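Local coordinates for hypothetical protein TM1010 (PDB 2F4P) that is of unknown function but belongs to the cupin superfamily of beta-barrel proteins and packs as a two-chain assembly, at residues A[80-85]-A[104-109]; A[28-33]-A[60-65]; A[68-73]-A[97-102]; A[73-78]-A[116-121]. One frame throughout, in Å; residues are numbered along the deposited sequence.

Contact 1 of 4, residues A[80-85]-A[104-109]; sequences FYQERG and VHWHGA. With EDO (1,2-ethanediol), chain F; EDO (1,2-ethanediol), chain G.
Phe80 and Gly108 open an antiparallel strand pair of the cupin beta-barrel, in which strand 78-83 runs against strand 105-109 at 174° between their directions. Phe80 and Gly108 exchange both backbone hydrogen bonds, and Phe80 CB rests 3.9 Å from CH2 of the Trp106 indole, while the Phe80 ring turns an edge, at CD1, to the carbonyl oxygen of Ala109. Tyr81 faces His107 in a non-hydrogen-bonded pair, with its side chain on the face it shares with Glu83, His105 and His107. Its CE1 is 3.7 Å from His105 CB, and the two ring planes are inclined by 42°, neither stacked nor edge-to-face. Tyr81 OH donates to Glu83 OE2 over 2.6 Å, on the lone pair turned away from the other carboxylate oxygen, which ties together two side chains of one strand face. On the other face, Gln82 reaches out extended across Trp106, amide and indole planes 74° apart. The side-chain hydrogen bond across the pair runs from Trp106 NE1 to Gln82 OE1, 2.9 Å long, placed on a lone pair in the amide plane and close to the plane of the indole; Gln82 NE2 is held by Lys86 O and by one ethanediol. Glu83 N gives a nearly straight bond to O2 of the second ethanediol, at 2.8 Å. At the strand end Arg84 N bonds Val104 O, and the guanidinium forms a cation-pi contact with Trp63. The arginine side chain lies side by side with that of Val104, NH1 3.8 Å from CG1.

Contact 2 of 4, residues A[28-33]-A[60-65]; sequences FFTGNV and RTHWHS
His62 O takes two donors from its own segment, Thr61 OG1 at 2.9 Å and His64 ND1 at the same length, arriving from opposite faces of the carbonyl plane; two donors on one oxygen probably help to hold this peptide's orientation. The bond from His62 N to Phe28 O, across the contact, is nearly straight at nitrogen (177°), although the donor stands above the plane of the Phe28 carbonyl. The His62 ring folds back over the same peptide: Phe28 C sits 3.6 Å above the centre of one ring face. A water then joins His62 NE2 to Phe29 O. Backbone pairing adds the short strand 29-30 to strand 60-65 of the cupin barrel, antiparallel, with Thr30 and Arg60 exchanging both backbone bonds; the one from Thr30 N to Arg60 O is 2.8 Å. Above this pair, the methyl CG2 of Thr30 covers one face of the Arg60 guanidinium, 3.7 Å from CZ and over its centre, while NH2 is bound by Val135 O and NH1 by Gly58 O. Thr30 OG1, anti to the carbonyl carbon (chi1 -61°), lies at the edge of the His62 ring, near its plane, and shares a second water with Thr61 O. Although the side chains of Phe29 and Thr61 diverge, Phe29 CE1 meets Thr61 CG2 at 4.0 Å.

Contact 3 of 4, residues A[68-73]-A[97-102]; sequences GGQILI and VEIPPN
A two-strand edge of one of the two sheets of the cupin barrel is formed here: strand 96-99, outermost within this chain, is laid antiparallel against strand 70-75, their short axes 4.9 Å apart at an angle of 165°. Gln70 and Ile99 exchange one pair of backbone bonds, Leu72 and Val97 another; the shortest, Ile99 N to Gln70 O, measures 2.8 Å. Between these pairs Ile71 CA lies 3.3 Å from Val97 O, a CA-H...O contact with an angle of 146° at the hydrogen. On the face shared by Gln70, Leu72, Val97 and Ile99, the methyl CD1 of Ile99 does most of the touching. It sits against Leu72 CG at 3.8 Å and beside the amide of Gln70, whose OE1 is 3.6 Å away. In Gln70 chi1 and chi2 are both near 180°, extending the chain to CD; the side chain lies beside that of Ile99, pointing the same way. Leu72 and Val97 likewise lie side by side, CB to CB 4.0 Å. Before the strand, Gly69 CA approaches Ile99 O at 3.3 Å. Pro101 CG reaches Gly68 O further out. The other face, with Ile71, meets Val39 of the second subunit. The Gln70 amide is thus buried beside the Ile99 methyl but not left without partners: NE2 bonds Tyr51 OH and an unidentified ligand, and OE1 takes a weak bond from His105 NE2, an arrangement that probably fixes which way round the amide lies beside the pocket.

Contact 4 of 4, residues A[73-78]-A[116-121]; sequences IVTRGK and VHIGIS
Thr75 and Arg76 both face Val116, which makes a classic beta bulge where strand 70-75 leaves strand 115-121. Its backbone bonds show this: Thr75 N reaches Val116 O at 2.9 Å, Arg76 N adds a weak bond of 3.3 Å to the same oxygen, and Val116 N returns to Arg76 O. Before the bulge, Ile73 and Ile118 exchange both bonds, Ile118 N to Ile73 O being 2.8 Å. A further polar contact stays within one strand: His117 ND1 donates to Ile118 O from above the carbonyl plane, while the oxygen lies near the plane of the imidazole; Ile73 N shares that acceptor. Among apolar contacts, the Ile73 and Ile120 side chains cross obliquely, CD1 to CD1 4.1 Å. Thr75 CG2, anti to the carbonyl carbon (OG1 chi1 60°), meets Ile118 CD1 at 4.0 Å, the two side chains about perpendicular. The Arg76 side chain slants across that of Val116, NH1 3.2 Å from CG2, and its NH2 forms a salt bridge with Glu114. The chain turns a corner at Arg76 and Gly77, starting within the bulge. Within the cupin sheet, strand 115-121 is flanked on its other side by strand 49-55; Ile118 packs on Ile118, and Ile120 on Ile120, of the second subunit.

Overall arrangement
Contacts 3 and 4 share Ile73 and strand 70-75, which lies between strands 96-99 and 115-121 in one sheet; their centres are 12 Å apart, and both touch the second subunit. Contacts 1 and 2 belong to the other sheet, where strands 105-109 and 60-65 are neighbours, joined by His105 N to His64 O at 2.9 Å. The sheets meet at His107 and His117, where His107 CE1 comes within 3.2 Å of His117 NE2, linking contacts 1 and 4. An unidentified ligand, probably from the crystallisation liquor, is hydrogen-bonded to His64, Gln70 and His107, and the His117 side chain is about 4 Å from it, so all four contacts border this site.

Contact 1 of 4, residues A[80-85]-A[104-109]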
# COMPACT_ATOMS: atom_id res chain seq x y z
N PHE A 80 9.44 -3.47 -14.90
CA PHE A 80 9.30 -2.38 -15.84
C PHE A 80 7.91 -1.81 -15.78
O PHE A 80 6.94 -2.55 -15.56
CB PHE A 80 9.57 -2.85 -17.27
CG PHE A 80 10.98 -3.18 -17.50
CD1 PHE A 80 11.48 -4.43 -17.13
CD2 PHE A 80 11.84 -2.26 -18.05
CE1 PHE A 80 12.83 -4.73 -17.34
CE2 PHE A 80 13.17 -2.56 -18.26
CZ PHE A 80 13.66 -3.81 -17.90
N TYR A 81 7.85 -0.49 -15.96
CA TYR A 81 6.63 0.27 -16.13
C TYR A 81 6.75 1.09 -17.42
O TYR A 81 7.76 1.72 -17.65
CB TYR A 81 6.40 1.19 -14.94
CG TYR A 81 5.32 2.25 -15.12
CD1 TYR A 81 3.97 1.91 -15.13
CD2 TYR A 81 5.66 3.59 -15.31
CE1 TYR A 81 2.99 2.86 -15.28
CE2 TYR A 81 4.67 4.56 -15.47
CZ TYR A 81 3.34 4.19 -15.45
OH TYR A 81 2.34 5.14 -15.61
N GLN A 82 5.73 1.07 -18.25
CA GLN A 82 5.74 1.83 -19.48
C GLN A 82 4.39 2.42 -19.81
O GLN A 82 3.39 1.71 -19.84
CB GLN A 82 6.19 0.97 -20.64
CG GLN A 82 6.25 1.75 -21.99
CD GLN A 82 6.98 0.98 -23.07
OE1 GLN A 82 6.62 -0.17 -23.39
NE2 GLN A 82 7.99 1.60 -23.68
N GLU A 83 4.39 3.73 -20.08
CA GLU A 83 3.24 4.43 -20.64
C GLU A 83 3.26 4.39 -22.16
O GLU A 83 4.31 4.39 -22.79
CB GLU A 83 3.23 5.88 -20.13
CG GLU A 83 3.05 5.93 -18.62
CD GLU A 83 3.18 7.29 -18.01
OE1 GLU A 83 3.32 8.26 -18.78
OE2 GLU A 83 3.07 7.38 -16.75
N ARG A 84 2.07 4.34 -22.75
CA ARG A 84 1.94 4.32 -24.21
C ARG A 84 2.78 5.43 -24.84
O ARG A 84 2.64 6.59 -24.48
CB ARG A 84 0.46 4.48 -24.56
CG ARG A 84 0.11 4.27 -25.98
CD ARG A 84 -1.10 3.31 -26.08
NE ARG A 84 -0.60 2.00 -26.40
CZ ARG A 84 -1.31 0.87 -26.50
NH1 ARG A 84 -2.61 0.78 -26.25
NH2 ARG A 84 -0.63 -0.21 -26.81
N GLY A 85 3.66 5.06 -25.75
CA GLY A 85 4.46 6.02 -26.51
C GLY A 85 5.65 6.61 -25.77
O GLY A 85 6.29 7.52 -26.29
N VAL A 104 -2.64 5.13 -20.28
CA VAL A 104 -2.52 3.77 -20.78
C VAL A 104 -1.11 3.26 -20.54
O VAL A 104 -0.14 3.94 -20.86
CB VAL A 104 -2.98 3.65 -22.24
CG1 VAL A 104 -2.71 2.20 -22.75
CG2 VAL A 104 -4.45 4.02 -22.36
N HIS A 105 -0.98 2.09 -19.90
CA HIS A 105 0.36 1.64 -19.46
C HIS A 105 0.35 0.11 -19.29
O HIS A 105 -0.71 -0.55 -19.37
CB HIS A 105 0.69 2.28 -18.12
CG HIS A 105 -0.18 1.76 -17.03
ND1 HIS A 105 -1.47 2.23 -16.83
CD2 HIS A 105 -0.01 0.73 -16.16
CE1 HIS A 105 -2.03 1.55 -15.85
NE2 HIS A 105 -1.18 0.63 -15.44
N TRP A 106 1.52 -0.45 -19.13
CA TRP A 106 1.64 -1.82 -18.63
C TRP A 106 2.72 -1.84 -17.59
O TRP A 106 3.56 -0.92 -17.54
CB TRP A 106 1.94 -2.82 -19.75
CG TRP A 106 3.26 -2.61 -20.44
CD1 TRP A 106 3.49 -1.81 -21.50
CD2 TRP A 106 4.52 -3.22 -20.11
NE1 TRP A 106 4.81 -1.88 -21.88
CE2 TRP A 106 5.47 -2.73 -21.04
CE3 TRP A 106 4.94 -4.16 -19.15
CZ2 TRP A 106 6.82 -3.14 -21.03
CZ3 TRP A 106 6.28 -4.56 -19.14
CH2 TRP A 106 7.20 -4.06 -20.07
N HIS A 107 2.70 -2.87 -16.75
CA HIS A 107 3.84 -3.13 -15.88
C HIS A 107 4.08 -4.62 -15.78
O HIS A 107 3.21 -5.43 -16.07
CB HIS A 107 3.66 -2.50 -14.47
CG HIS A 107 2.32 -2.75 -13.83
ND1 HIS A 107 2.15 -3.63 -12.79
CD2 HIS A 107 1.11 -2.20 -14.06
CE1 HIS A 107 0.88 -3.64 -12.42
NE2 HIS A 107 0.22 -2.79 -13.19
N GLY A 108 5.27 -4.98 -15.32
CA GLY A 108 5.57 -6.39 -15.20
C GLY A 108 6.99 -6.66 -14.86
O GLY A 108 7.76 -5.76 -14.58
N ALA A 109 7.36 -7.94 -14.92
CA ALA A 109 8.67 -8.34 -14.47
C ALA A 109 9.69 -8.10 -15.54
O ALA A 109 9.37 -7.95 -16.72
CB ALA A 109 8.66 -9.80 -14.09
C1 EDO F . 7.17 6.76 -17.81
O1 EDO F . 7.65 6.72 -16.46
C2 EDO F . 7.21 5.31 -18.27
O2 EDO F . 6.80 5.18 -19.62
C1 EDO G . 11.22 1.02 -24.24
O1 EDO G . 11.76 2.03 -23.42
C2 EDO G . 10.63 1.53 -25.54
O2 EDO G . 9.73 0.52 -25.98

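Contact 2 of 4, residues A[28-33]-A[60-65]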
# COMPACT_ATOMS: atom_id res chain seq x y z
N PHE A 28 -6.07 -10.71 -18.96
CA PHE A 28 -5.46 -9.46 -18.51
C PHE A 28 -3.94 -9.48 -18.41
O PHE A 28 -3.33 -8.42 -18.26
CB PHE A 28 -5.98 -9.11 -17.12
CG PHE A 28 -7.46 -9.23 -16.99
CD1 PHE A 28 -8.30 -8.39 -17.70
CD2 PHE A 28 -8.02 -10.21 -16.17
CE1 PHE A 28 -9.68 -8.49 -17.60
CE2 PHE A 28 -9.40 -10.33 -16.08
CZ PHE A 28 -10.23 -9.46 -16.79
N PHE A 29 -3.35 -10.68 -18.40
CA PHE A 29 -1.91 -10.87 -18.17
C PHE A 29 -1.29 -11.76 -19.22
O PHE A 29 -1.93 -12.67 -19.73
CB PHE A 29 -1.66 -11.53 -16.81
CG PHE A 29 -2.21 -10.75 -15.64
CD1 PHE A 29 -1.50 -9.69 -15.12
CD2 PHE A 29 -3.43 -11.10 -15.06
CE1 PHE A 29 -1.99 -8.98 -14.04
CE2 PHE A 29 -3.93 -10.38 -13.97
CZ PHE A 29 -3.21 -9.32 -13.47
N THR A 30 -0.02 -11.50 -19.51
CA THR A 30 0.84 -12.36 -20.30
C THR A 30 1.78 -13.06 -19.34
O THR A 30 2.42 -12.43 -18.49
CB THR A 30 1.68 -11.52 -21.29
OG1 THR A 30 0.81 -10.82 -22.19
CG2 THR A 30 2.66 -12.38 -22.07
N GLY A 31 1.86 -14.38 -19.45
CA GLY A 31 2.71 -15.15 -18.55
C GLY A 31 2.10 -15.43 -17.17
O GLY A 31 0.89 -15.31 -16.97
N ASN A 32 2.95 -15.84 -16.24
CA ASN A 32 2.52 -16.36 -14.95
C ASN A 32 2.54 -15.27 -13.91
O ASN A 32 3.60 -14.71 -13.60
CB ASN A 32 3.40 -17.54 -14.52
CG ASN A 32 3.23 -18.73 -15.44
OD1 ASN A 32 2.12 -19.02 -15.90
ND2 ASN A 32 4.34 -19.42 -15.73
N VAL A 33 1.36 -14.97 -13.36
CA VAL A 33 1.18 -13.86 -12.41
C VAL A 33 0.26 -14.39 -11.32
O VAL A 33 -0.66 -15.15 -11.62
CB VAL A 33 0.48 -12.68 -13.10
CG1 VAL A 33 0.18 -11.52 -12.11
CG2 VAL A 33 1.32 -12.18 -14.26
N ARG A 60 3.69 -9.96 -17.50
CA ARG A 60 3.27 -8.57 -17.45
C ARG A 60 1.81 -8.41 -17.75
O ARG A 60 1.18 -9.26 -18.38
CB ARG A 60 4.07 -7.74 -18.45
CG ARG A 60 3.74 -7.95 -19.93
CD ARG A 60 4.71 -8.82 -20.59
NE ARG A 60 4.50 -8.99 -22.04
CZ ARG A 60 5.24 -9.81 -22.79
NH1 ARG A 60 6.22 -10.52 -22.25
NH2 ARG A 60 5.00 -9.93 -24.09
N THR A 61 1.29 -7.26 -17.38
CA THR A 61 -0.07 -6.93 -17.68
C THR A 61 -0.19 -6.69 -19.18
O THR A 61 0.80 -6.36 -19.88
CB THR A 61 -0.53 -5.63 -16.93
OG1 THR A 61 0.15 -4.49 -17.47
CG2 THR A 61 -0.24 -5.71 -15.46
N HIS A 62 -1.41 -6.81 -19.67
CA HIS A 62 -1.77 -6.17 -20.94
C HIS A 62 -1.70 -4.65 -20.79
O HIS A 62 -1.64 -4.11 -19.66
CB HIS A 62 -3.18 -6.59 -21.34
CG HIS A 62 -3.30 -8.03 -21.69
ND1 HIS A 62 -4.47 -8.60 -22.14
CD2 HIS A 62 -2.38 -9.03 -21.65
CE1 HIS A 62 -4.27 -9.88 -22.38
NE2 HIS A 62 -3.02 -10.17 -22.08
N TRP A 63 -1.76 -3.94 -21.91
CA TRP A 63 -2.02 -2.49 -21.85
C TRP A 63 -3.39 -2.23 -21.21
O TRP A 63 -4.37 -2.91 -21.54
CB TRP A 63 -1.99 -1.87 -23.23
CG TRP A 63 -0.68 -1.88 -23.95
CD1 TRP A 63 -0.28 -2.78 -24.89
CD2 TRP A 63 0.41 -0.95 -23.80
NE1 TRP A 63 0.96 -2.47 -25.35
CE2 TRP A 63 1.42 -1.36 -24.68
CE3 TRP A 63 0.63 0.16 -22.98
CZ2 TRP A 63 2.63 -0.67 -24.81
CZ3 TRP A 63 1.84 0.86 -23.11
CH2 TRP A 63 2.81 0.45 -24.02
N HIS A 64 -3.46 -1.23 -20.33
CA HIS A 64 -4.70 -0.87 -19.72
C HIS A 64 -4.61 0.51 -19.06
O HIS A 64 -3.53 1.08 -18.94
CB HIS A 64 -5.10 -1.94 -18.69
CG HIS A 64 -4.18 -2.07 -17.52
ND1 HIS A 64 -2.85 -2.46 -17.63
CD2 HIS A 64 -4.41 -1.91 -16.20
CE1 HIS A 64 -2.31 -2.50 -16.43
NE2 HIS A 64 -3.24 -2.18 -15.54
N SER A 65 -5.74 1.01 -18.60
CA SER A 65 -5.81 2.24 -17.82
C SER A 65 -6.88 2.10 -16.73
O SER A 65 -7.82 1.27 -16.83
CB SER A 65 -6.13 3.43 -18.75
OG SER A 65 -7.47 3.36 -19.23
O HOH W 1 -2.56 -12.78 -22.60
O HOH W 2 1.02 -8.13 -22.11

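Contact 3 of 4, residues A[68-73]-A[97-102]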
# COMPACT_ATOMS: atom_id res chain seq x y z
N GLY A 68 -9.53 6.06 -12.25
CA GLY A 68 -9.18 6.71 -11.01
C GLY A 68 -7.70 6.78 -10.72
O GLY A 68 -7.30 7.39 -9.72
N GLY A 69 -6.88 6.16 -11.54
CA GLY A 69 -5.45 6.15 -11.28
C GLY A 69 -5.02 4.92 -10.48
O GLY A 69 -5.86 4.07 -10.04
N GLN A 70 -3.71 4.80 -10.31
CA GLN A 70 -3.14 3.65 -9.62
C GLN A 70 -1.78 4.04 -9.05
O GLN A 70 -1.09 4.90 -9.61
CB GLN A 70 -3.04 2.47 -10.64
CG GLN A 70 -2.42 1.16 -10.12
CD GLN A 70 -2.46 0.02 -11.18
OE1 GLN A 70 -2.16 0.22 -12.39
NE2 GLN A 70 -2.84 -1.17 -10.73
N ILE A 71 -1.42 3.43 -7.91
CA ILE A 71 -0.13 3.61 -7.27
C ILE A 71 0.51 2.23 -7.13
O ILE A 71 -0.14 1.30 -6.63
CB ILE A 71 -0.28 4.27 -5.88
CG1 ILE A 71 -0.79 5.72 -6.01
CG2 ILE A 71 1.07 4.25 -5.10
CD1 ILE A 71 -1.44 6.23 -4.74
N LEU A 72 1.75 2.07 -7.57
CA LEU A 72 2.50 0.83 -7.37
C LEU A 72 3.62 1.07 -6.37
O LEU A 72 4.27 2.12 -6.39
CB LEU A 72 3.15 0.34 -8.66
CG LEU A 72 2.31 0.33 -9.93
CD1 LEU A 72 3.12 -0.29 -11.06
CD2 LEU A 72 1.03 -0.44 -9.72
N ILE A 73 3.82 0.09 -5.49
CA ILE A 73 4.88 0.12 -4.50
C ILE A 73 5.63 -1.18 -4.62
O ILE A 73 5.08 -2.24 -4.30
CB ILE A 73 4.31 0.26 -3.08
CG1 ILE A 73 3.44 1.52 -2.96
CG2 ILE A 73 5.44 0.30 -2.09
CD1 ILE A 73 2.67 1.60 -1.64
N VAL A 97 5.43 4.16 -8.06
CA VAL A 97 4.95 4.63 -9.35
C VAL A 97 3.55 5.24 -9.22
O VAL A 97 2.61 4.56 -8.79
CB VAL A 97 4.87 3.47 -10.37
CG1 VAL A 97 4.53 4.03 -11.74
CG2 VAL A 97 6.16 2.69 -10.37
N GLU A 98 3.45 6.52 -9.55
CA GLU A 98 2.16 7.21 -9.61
C GLU A 98 1.63 7.16 -11.04
O GLU A 98 2.21 7.76 -11.95
CB GLU A 98 2.32 8.65 -9.18
CG GLU A 98 2.66 8.79 -7.72
CD GLU A 98 2.75 10.26 -7.29
OE1 GLU A 98 2.39 11.17 -8.08
OE2 GLU A 98 3.19 10.47 -6.16
N ILE A 99 0.54 6.43 -11.23
CA ILE A 99 -0.04 6.24 -12.57
C ILE A 99 -1.31 7.09 -12.67
O ILE A 99 -2.34 6.75 -12.06
CB ILE A 99 -0.36 4.77 -12.85
CG1 ILE A 99 0.87 3.89 -12.55
CG2 ILE A 99 -0.87 4.57 -14.30
CD1 ILE A 99 0.62 2.42 -12.62
N PRO A 100 -1.24 8.20 -13.41
CA PRO A 100 -2.40 9.07 -13.38
C PRO A 100 -3.66 8.50 -14.03
O PRO A 100 -3.59 7.56 -14.84
CB PRO A 100 -1.92 10.35 -14.11
CG PRO A 100 -0.46 10.21 -14.21
CD PRO A 100 -0.19 8.75 -14.28
N PRO A 101 -4.80 9.07 -13.66
CA PRO A 101 -6.08 8.67 -14.25
C PRO A 101 -6.02 8.58 -15.77
O PRO A 101 -5.50 9.50 -16.41
CB PRO A 101 -7.02 9.78 -13.79
CG PRO A 101 -6.44 10.20 -12.47
CD PRO A 101 -4.97 10.17 -12.71
N ASN A 102 -6.49 7.45 -16.31
CA ASN A 102 -6.67 7.19 -17.74
C ASN A 102 -5.40 7.03 -18.55
O ASN A 102 -5.49 6.78 -19.76
CB ASN A 102 -7.55 8.26 -18.38
CG ASN A 102 -8.83 8.45 -17.65
OD1 ASN A 102 -9.61 7.49 -17.49
ND2 ASN A 102 -9.04 9.65 -17.14

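Contact 4 of 4, residues A[73-78]-A[116-121]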
# COMPACT_ATOMS: atom_id res chain seq x y z
N ILE A 73 3.82 0.09 -5.49
CA ILE A 73 4.88 0.12 -4.50
C ILE A 73 5.63 -1.18 -4.62
O ILE A 73 5.08 -2.24 -4.30
CB ILE A 73 4.31 0.26 -3.08
CG1 ILE A 73 3.44 1.52 -2.96
CG2 ILE A 73 5.44 0.30 -2.09
CD1 ILE A 73 2.67 1.60 -1.64
N VAL A 74 6.86 -1.11 -5.12
CA VAL A 74 7.65 -2.30 -5.41
C VAL A 74 8.33 -2.81 -4.16
O VAL A 74 9.03 -2.06 -3.48
CB VAL A 74 8.70 -2.00 -6.50
CG1 VAL A 74 9.48 -3.26 -6.86
CG2 VAL A 74 8.02 -1.38 -7.72
N THR A 75 8.10 -4.07 -3.84
CA THR A 75 8.63 -4.66 -2.61
C THR A 75 9.78 -5.62 -2.84
O THR A 75 10.54 -5.88 -1.92
CB THR A 75 7.53 -5.39 -1.81
OG1 THR A 75 6.95 -6.44 -2.59
CG2 THR A 75 6.44 -4.44 -1.44
N ARG A 76 9.93 -6.13 -4.06
CA ARG A 76 10.98 -7.09 -4.34
C ARG A 76 11.24 -7.23 -5.83
O ARG A 76 10.32 -7.16 -6.64
CB ARG A 76 10.57 -8.44 -3.75
CG ARG A 76 11.41 -9.63 -4.15
CD ARG A 76 11.37 -10.64 -3.04
NE ARG A 76 11.51 -12.02 -3.47
CZ ARG A 76 10.51 -12.81 -3.87
NH1 ARG A 76 9.28 -12.34 -3.97
NH2 ARG A 76 10.76 -14.08 -4.21
N GLY A 77 12.50 -7.46 -6.18
CA GLY A 77 12.83 -7.88 -7.55
C GLY A 77 13.08 -6.74 -8.51
O GLY A 77 13.53 -5.67 -8.10
N LYS A 78 12.80 -6.97 -9.79
CA LYS A 78 13.07 -6.04 -10.86
C LYS A 78 11.95 -6.11 -11.88
O LYS A 78 11.52 -7.20 -12.28
CB LYS A 78 14.41 -6.35 -11.54
CG LYS A 78 14.80 -5.37 -12.65
CD LYS A 78 16.17 -5.71 -13.25
CE LYS A 78 16.51 -4.84 -14.45
NZ LYS A 78 17.67 -5.39 -15.21
N VAL A 116 7.63 -8.11 -7.55
CA VAL A 116 6.56 -8.15 -6.56
C VAL A 116 6.25 -6.73 -6.17
O VAL A 116 7.16 -5.95 -5.86
CB VAL A 116 6.96 -8.92 -5.29
CG1 VAL A 116 5.76 -9.06 -4.32
CG2 VAL A 116 7.56 -10.29 -5.67
N HIS A 117 4.96 -6.41 -6.17
CA HIS A 117 4.56 -5.09 -5.77
C HIS A 117 3.16 -5.07 -5.15
O HIS A 117 2.33 -5.96 -5.41
CB HIS A 117 4.67 -4.10 -6.95
CG HIS A 117 3.58 -4.20 -7.95
ND1 HIS A 117 2.34 -3.63 -7.75
CD2 HIS A 117 3.53 -4.79 -9.17
CE1 HIS A 117 1.57 -3.90 -8.79
NE2 HIS A 117 2.27 -4.58 -9.67
N ILE A 118 2.93 -4.06 -4.31
CA ILE A 118 1.61 -3.69 -3.86
C ILE A 118 1.03 -2.75 -4.91
O ILE A 118 1.74 -1.91 -5.48
CB ILE A 118 1.66 -3.00 -2.47
CG1 ILE A 118 2.14 -3.99 -1.39
CG2 ILE A 118 0.28 -2.43 -2.08
CD1 ILE A 118 2.79 -3.35 -0.20
N GLY A 119 -0.24 -2.94 -5.24
CA GLY A 119 -0.95 -2.01 -6.12
C GLY A 119 -2.11 -1.39 -5.38
O GLY A 119 -2.79 -2.08 -4.61
N ILE A 120 -2.33 -0.09 -5.60
CA ILE A 120 -3.45 0.63 -5.01
C ILE A 120 -4.26 1.22 -6.17
O ILE A 120 -3.73 2.04 -6.92
CB ILE A 120 -2.98 1.75 -4.09
CG1 ILE A 120 -2.00 1.21 -3.06
CG2 ILE A 120 -4.15 2.41 -3.40
CD1 ILE A 120 -1.28 2.25 -2.26
N SER A 121 -5.49 0.75 -6.35
CA SER A 121 -6.41 1.36 -7.31
C SER A 121 -7.17 2.47 -6.55
O SER A 121 -7.97 2.19 -5.66
CB SER A 121 -7.39 0.35 -7.87
OG SER A 121 -6.73 -0.68 -8.56